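Local coordinates for probable branched-chain amino acid ABC transporter, amino acid binding protein (Thermus thermophilus, PDB 3LKB) that binds valine and probably other branched-chain amino acids, probably delivering them to an ABC transporter for import into the cell, at residues 127-138 and 162-172. The protein carries 2 engineered substitutions. Residues are numbered along the deposited sequence; the frame is centred on the assembly and turned at random.
Sequences SEQVVALLEYIA and DARKAARELGL
Leu-134 sits as a knob in a hole made by Ala-163, Ala-166, Ala-167 and Leu-170, where two near-parallel helices pack at -25° in one alpha/beta lobe of this periplasmic binding protein fold. Their axes come within 9.2 Å, a spacing consistent with the small alanines facing Leu-134. With CG anti to its carbonyl carbon (chi1 -66°), Leu-134 lays CD1 over the backbone of Ala-163, 3.5 Å from its O. Toward the C-terminal ends, Leu-170 CD1 packs 3.8 Å from Leu-134 CB, while Leu-172, placed just beyond the Schellman turn at Gly-171, crosses Leu-134 obliquely and sets CD2 3.8 Å from Ala-138 CB. Ile-137 CG2 borders Leu-172 CD1. Toward the N-terminal ends, both methyls of Val-131 rest against Ala-166 CB from one side, and Val-130 CG1 meets Ala-163 CB at 3.7 Å. Helix 376-383 packs across both helices, with Phe-378 on Ser-127, His-382 on Asp-162 and Leu-377 on Leu-170. At the polar edge Ser-127 OG donates to Asp-162 OD2, 2.7 Å away. Replacing Asp-162 by alanine would probably leave the buried Ser-127 hydroxyl without this acceptor and the first turns of the two helices without their hydrogen bond. Asp-162 OD2 receives it on its anti lone pair, the one turned away from OD1.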
loop_
_atom_site.group_PDB
_atom_site.type_symbol
_atom_site.label_atom_id
_atom_site.label_comp_id
_atom_site.label_asym_id
_atom_site.label_seq_id
_atom_site.Cartn_x
_atom_site.Cartn_y
_atom_site.Cartn_z
ATOM N N SER A 127 25.190 1.483 6.082
ATOM C CA SER A 127 26.399 1.431 6.922
ATOM C C SER A 127 26.955 2.782 7.401
ATOM O O SER A 127 27.179 2.962 8.606
ATOM C CB SER A 127 27.507 0.655 6.202
ATOM O OG SER A 127 27.090 -0.678 6.071
ATOM N N GLU A 128 27.165 3.722 6.483
ATOM C CA GLU A 128 27.645 5.048 6.887
ATOM C C GLU A 128 26.667 5.692 7.876
ATOM O O GLU A 128 27.079 6.254 8.885
ATOM C CB GLU A 128 27.855 5.963 5.663
ATOM C CG GLU A 128 28.547 7.278 5.982
ATOM C CD GLU A 128 29.345 7.884 4.834
ATOM O OE1 GLU A 128 29.202 7.496 3.631
ATOM O OE2 GLU A 128 30.156 8.766 5.142
ATOM N N GLN A 129 25.382 5.626 7.547
ATOM C CA GLN A 129 24.279 6.117 8.376
ATOM C C GLN A 129 24.377 5.535 9.768
ATOM O O GLN A 129 24.406 6.269 10.741
ATOM C CB GLN A 129 22.897 5.758 7.706
ATOM C CG GLN A 129 22.659 6.567 6.438
ATOM C CD GLN A 129 21.539 6.043 5.583
ATOM O OE1 GLN A 129 20.660 5.300 6.025
ATOM N NE2 GLN A 129 21.584 6.400 4.336
ATOM N N VAL A 130 24.435 4.226 9.875
ATOM C CA VAL A 130 24.488 3.568 11.139
ATOM C C VAL A 130 25.760 3.893 11.945
ATOM O O VAL A 130 25.661 4.186 13.089
ATOM C CB VAL A 130 24.225 2.037 11.051
ATOM C CG1 VAL A 130 24.667 1.365 12.222
ATOM C CG2 VAL A 130 22.861 1.746 10.839
ATOM N N VAL A 131 26.913 3.877 11.303
ATOM C CA VAL A 131 28.153 4.323 11.878
ATOM C C VAL A 131 28.118 5.812 12.277
ATOM O O VAL A 131 28.644 6.181 13.264
ATOM C CB VAL A 131 29.366 4.006 10.943
ATOM C CG1 VAL A 131 30.600 4.545 11.432
ATOM C CG2 VAL A 131 29.480 2.600 10.679
ATOM N N ALA A 132 27.464 6.640 11.497
ATOM C CA ALA A 132 27.342 8.018 11.862
ATOM C C ALA A 132 26.555 8.179 13.156
ATOM O O ALA A 132 26.951 8.912 14.006
ATOM C CB ALA A 132 26.775 8.853 10.739
ATOM N N LEU A 133 25.452 7.487 13.252
ATOM C CA LEU A 133 24.688 7.396 14.493
ATOM C C LEU A 133 25.497 6.858 15.717
ATOM O O LEU A 133 25.355 7.363 16.842
ATOM C CB LEU A 133 23.462 6.479 14.281
ATOM C CG LEU A 133 22.394 7.046 13.350
ATOM C CD1 LEU A 133 21.440 5.984 12.974
ATOM C CD2 LEU A 133 21.679 8.301 13.945
ATOM N N LEU A 134 26.284 5.817 15.512
ATOM C CA LEU A 134 27.103 5.294 16.597
ATOM C C LEU A 134 28.101 6.320 17.036
ATOM O O LEU A 134 28.379 6.399 18.239
ATOM C CB LEU A 134 27.835 4.013 16.232
ATOM C CG LEU A 134 26.951 2.783 15.973
ATOM C CD1 LEU A 134 27.770 1.616 15.426
ATOM C CD2 LEU A 134 26.197 2.356 17.206
ATOM N N GLU A 135 28.628 7.109 16.093
ATOM C CA GLU A 135 29.594 8.119 16.454
ATOM C C GLU A 135 28.873 9.092 17.361
ATOM O O GLU A 135 29.339 9.429 18.445
ATOM C CB GLU A 135 30.106 8.858 15.234
ATOM C CG GLU A 135 31.276 8.175 14.544
ATOM C CD GLU A 135 31.989 9.100 13.523
ATOM O OE1 GLU A 135 31.698 8.912 12.296
ATOM O OE2 GLU A 135 32.804 9.994 13.957
ATOM N N TYR A 136 27.690 9.502 16.926
ATOM C CA TYR A 136 26.879 10.409 17.692
ATOM C C TYR A 136 26.615 9.801 19.095
ATOM O O TYR A 136 26.733 10.503 20.091
ATOM C CB TYR A 136 25.586 10.689 16.930
ATOM C CG TYR A 136 24.714 11.687 17.615
ATOM C CD1 TYR A 136 24.704 13.004 17.214
ATOM C CD2 TYR A 136 23.943 11.323 18.703
ATOM C CE1 TYR A 136 23.926 13.952 17.875
ATOM C CE2 TYR A 136 23.151 12.250 19.364
ATOM C CZ TYR A 136 23.163 13.552 18.944
ATOM O OH TYR A 136 22.398 14.465 19.568
ATOM N N ILE A 137 26.282 8.511 19.184
ATOM C CA ILE A 137 26.133 7.884 20.493
ATOM C C ILE A 137 27.407 8.026 21.378
ATOM O O ILE A 137 27.289 8.364 22.555
ATOM C CB ILE A 137 25.740 6.394 20.403
ATOM C CG1 ILE A 137 24.297 6.235 19.928
ATOM C CG2 ILE A 137 25.931 5.704 21.781
ATOM C CD1 ILE A 137 23.993 4.842 19.353
ATOM N N ALA A 138 28.589 7.744 20.812
ATOM C CA ALA A 138 29.850 7.720 21.580
ATOM C C ALA A 138 30.233 9.134 22.049
ATOM O O ALA A 138 30.778 9.289 23.109
ATOM C CB ALA A 138 30.998 7.071 20.768
ATOM N N ASP A 162 29.238 -3.538 9.699
ATOM C CA ASP A 162 29.935 -2.263 9.840
ATOM C C ASP A 162 29.669 -1.649 11.193
ATOM O O ASP A 162 30.540 -1.005 11.767
ATOM C CB ASP A 162 29.631 -1.316 8.663
ATOM C CG ASP A 162 30.200 -1.846 7.347
ATOM O OD1 ASP A 162 31.296 -2.435 7.373
ATOM O OD2 ASP A 162 29.566 -1.724 6.283
ATOM N N ALA A 163 28.499 -1.915 11.753
ATOM C CA ALA A 163 28.188 -1.403 13.085
ATOM C C ALA A 163 29.003 -2.100 14.179
ATOM O O ALA A 163 29.473 -1.465 15.107
ATOM C CB ALA A 163 26.719 -1.527 13.365
ATOM N N ARG A 164 29.160 -3.413 14.071
ATOM C CA ARG A 164 29.893 -4.136 15.081
ATOM C C ARG A 164 31.321 -3.619 15.075
ATOM O O ARG A 164 31.888 -3.252 16.134
ATOM C CB ARG A 164 29.853 -5.652 14.857
ATOM C CG ARG A 164 28.476 -6.289 15.071
ATOM C CD ARG A 164 28.624 -7.821 15.172
ATOM N NE ARG A 164 27.378 -8.608 15.162
ATOM C CZ ARG A 164 26.681 -8.919 16.262
ATOM N NH1 ARG A 164 27.092 -8.473 17.447
ATOM N NH2 ARG A 164 25.561 -9.659 16.184
ATOM N N LYS A 165 31.919 -3.550 13.897
ATOM C CA LYS A 165 33.281 -3.119 13.937
ATOM C C LYS A 165 33.441 -1.654 14.328
ATOM O O LYS A 165 34.408 -1.340 14.997
ATOM C CB LYS A 165 34.125 -3.580 12.739
ATOM C CG LYS A 165 33.829 -3.024 11.436
ATOM C CD LYS A 165 33.136 -4.082 10.549
ATOM C CE LYS A 165 33.970 -5.325 10.322
ATOM N NZ LYS A 165 34.249 -5.501 8.854
ATOM N N ALA A 166 32.492 -0.779 13.962
ATOM C CA ALA A 166 32.506 0.605 14.430
ATOM C C ALA A 166 32.314 0.689 15.938
ATOM O O ALA A 166 32.975 1.480 16.583
ATOM C CB ALA A 166 31.452 1.468 13.691
ATOM N N ALA A 167 31.427 -0.134 16.496
ATOM C CA ALA A 167 31.170 -0.116 17.932
ATOM C C ALA A 167 32.427 -0.464 18.687
ATOM O O ALA A 167 32.765 0.160 19.694
ATOM C CB ALA A 167 30.095 -1.075 18.300
ATOM N N ARG A 168 33.131 -1.452 18.163
ATOM C CA ARG A 168 34.373 -1.853 18.727
ATOM C C ARG A 168 35.328 -0.646 18.720
ATOM O O ARG A 168 35.915 -0.304 19.755
ATOM C CB ARG A 168 34.926 -3.083 17.981
ATOM C CG ARG A 168 36.441 -3.201 18.033
ATOM C CD ARG A 168 36.974 -4.310 17.100
ATOM N NE ARG A 168 38.274 -4.873 17.522
ATOM C CZ ARG A 168 39.448 -4.223 17.545
ATOM N NH1 ARG A 168 39.553 -2.921 17.204
ATOM N NH2 ARG A 168 40.538 -4.890 17.943
ATOM N N GLU A 169 35.445 0.029 17.585
ATOM C CA GLU A 169 36.429 1.110 17.478
ATOM C C GLU A 169 36.155 2.268 18.422
ATOM O O GLU A 169 37.081 2.950 18.851
ATOM C CB GLU A 169 36.527 1.627 16.047
ATOM C CG GLU A 169 37.312 0.720 15.113
ATOM C CD GLU A 169 38.822 0.942 15.220
ATOM O OE1 GLU A 169 39.231 2.069 15.601
ATOM O OE2 GLU A 169 39.598 0.002 14.937
ATOM N N LEU A 170 34.877 2.473 18.737
ATOM C CA LEU A 170 34.385 3.609 19.517
ATOM C C LEU A 170 34.293 3.288 20.995
ATOM O O LEU A 170 33.979 4.158 21.793
ATOM C CB LEU A 170 32.975 3.985 19.046
ATOM C CG LEU A 170 32.853 4.667 17.696
ATOM C CD1 LEU A 170 31.414 4.602 17.287
ATOM C CD2 LEU A 170 33.395 6.137 17.698
ATOM N N GLY A 171 34.505 2.029 21.337
ATOM C CA GLY A 171 34.367 1.569 22.701
ATOM C C GLY A 171 32.928 1.397 23.167
ATOM O O GLY A 171 32.660 1.553 24.367
ATOM N N LEU A 172 31.998 1.088 22.252
ATOM C CA LEU A 172 30.591 0.886 22.625
ATOM C C LEU A 172 30.318 -0.591 22.715
ATOM O O LEU A 172 31.019 -1.398 22.134
ATOM C CB LEU A 172 29.649 1.482 21.588
ATOM C CG LEU A 172 29.827 2.953 21.202
ATOM C CD1 LEU A 172 28.797 3.338 20.156
ATOM C CD2 LEU A 172 29.767 3.919 22.387
#